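Local coordinates for protein phosphatase (PDB 1NF2) that is a magnesium-binding member of the haloacid dehalogenase family and probably works as a phosphatase, with a distinctive substrate-binding domain, at residues L150-T153 against P154-D158. Sequence-based numbering, arbitrary orientation.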
# COMPACT_ATOMS: atom_id res chain seq x y z
N LEU A 150 2.13 -14.42 -8.24
CA LEU A 150 1.87 -15.47 -9.20
C LEU A 150 0.50 -15.23 -9.80
O LEU A 150 -0.43 -14.83 -9.10
CB LEU A 150 1.89 -16.85 -8.54
CG LEU A 150 3.26 -17.49 -8.29
CD1 LEU A 150 4.07 -16.65 -7.32
CD2 LEU A 150 3.05 -18.90 -7.74
N ILE A 151 0.38 -15.47 -11.10
CA ILE A 151 -0.88 -15.28 -11.79
C ILE A 151 -1.30 -16.57 -12.51
O ILE A 151 -0.57 -17.08 -13.36
CB ILE A 151 -0.77 -14.10 -12.80
CG1 ILE A 151 -1.93 -14.13 -13.80
CG2 ILE A 151 0.57 -14.14 -13.50
CD1 ILE A 151 -3.27 -13.86 -13.19
N ASP A 152 -2.46 -17.10 -12.13
CA ASP A 152 -2.98 -18.32 -12.74
C ASP A 152 -4.49 -18.37 -12.55
O ASP A 152 -5.09 -17.48 -11.95
CB ASP A 152 -2.33 -19.55 -12.10
CG ASP A 152 -2.15 -20.70 -13.09
OD1 ASP A 152 -3.18 -21.21 -13.61
OD2 ASP A 152 -0.99 -21.10 -13.34
N THR A 153 -5.11 -19.43 -13.08
CA THR A 153 -6.55 -19.60 -12.96
C THR A 153 -6.86 -19.71 -11.47
O THR A 153 -6.04 -20.20 -10.70
CB THR A 153 -7.03 -20.88 -13.67
OG1 THR A 153 -6.79 -22.01 -12.84
CG2 THR A 153 -6.29 -21.06 -14.99
N PRO A 154 -8.05 -19.26 -11.05
CA PRO A 154 -8.41 -19.34 -9.63
C PRO A 154 -8.23 -20.76 -9.12
O PRO A 154 -7.98 -20.99 -7.94
CB PRO A 154 -9.87 -18.89 -9.62
CG PRO A 154 -9.92 -17.91 -10.75
CD PRO A 154 -9.14 -18.64 -11.83
N GLU A 155 -8.34 -21.71 -10.05
CA GLU A 155 -8.20 -23.12 -9.74
C GLU A 155 -6.79 -23.49 -9.29
O GLU A 155 -6.55 -23.79 -8.12
CB GLU A 155 -8.57 -23.95 -10.98
CG GLU A 155 -8.43 -25.45 -10.80
CD GLU A 155 -9.29 -25.99 -9.68
OE1 GLU A 155 -9.31 -27.22 -9.48
OE2 GLU A 155 -9.96 -25.18 -8.99
N ARG A 156 -5.85 -23.46 -10.24
CA ARG A 156 -4.47 -23.80 -9.96
C ARG A 156 -3.82 -22.87 -8.94
O ARG A 156 -2.93 -23.28 -8.20
CB ARG A 156 -3.66 -23.79 -11.26
CG ARG A 156 -2.44 -24.71 -11.24
CD ARG A 156 -1.93 -24.99 -12.64
NE ARG A 156 -0.84 -24.09 -13.04
CZ ARG A 156 0.41 -24.20 -12.61
NH1 ARG A 156 0.74 -25.18 -11.78
NH2 ARG A 156 1.33 -23.35 -13.03
N LEU A 157 -4.29 -21.62 -8.89
CA LEU A 157 -3.74 -20.66 -7.94
C LEU A 157 -4.12 -21.04 -6.51
O LEU A 157 -3.35 -20.81 -5.58
CB LEU A 157 -4.25 -19.25 -8.26
CG LEU A 157 -3.34 -18.10 -7.81
CD1 LEU A 157 -2.02 -18.18 -8.55
CD2 LEU A 157 -4.02 -16.76 -8.08
N ASP A 158 -5.30 -21.62 -6.34
CA ASP A 158 -5.75 -22.04 -5.01
C ASP A 158 -4.86 -23.19 -4.54
O ASP A 158 -4.65 -23.37 -3.34
CB ASP A 158 -7.20 -22.52 -5.05
CG ASP A 158 -8.19 -21.38 -4.91
OD1 ASP A 158 -9.41 -21.65 -4.96
OD2 ASP A 158 -7.76 -20.22 -4.75
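L157 reaches back from the first turn of the helix to the strand it has just left, and this is the tightly packed part. L157 CD1 lies 3.8 Å from D152 CB and 4.1 Å from L150 CB; CG stands anti to the backbone N (chi1 -154°), which lays CD1 against the end of the strand and D152. L182 of the neighbouring strand touches both leucines, adding to the packing on the buried side. The chain turns at T153, the N-cap, with P154 as the first helical residue. T153 OG1, set between the backbone N and the carbonyl carbon, accepts from R156 N at 3.1 Å, nearly straight at 161°. T153 O takes L157 N at 2.9 Å as the first turn's i to i+4 bond. The solvent side is looser. There D152 OD2 meets R156 in a salt bridge, 3.0 Å from R156 NE, but both NE and NH2 offer it weak, bent hydrogen bonds, and the carboxylate and guanidinium planes stand 78° apart. D152 OD1 accepts from T153 N, 2.7 Å away, on its anti lone pair. With an alanine in place of D152, R156 would probably lose its carboxylate mate and T153 N its side-chain acceptor, leaving the guanidinium freer to turn. Together these features make a threonine N-cap at a strand-to-helix turn, where strand 147-151 of the six-stranded sheet passes into helix 154-168.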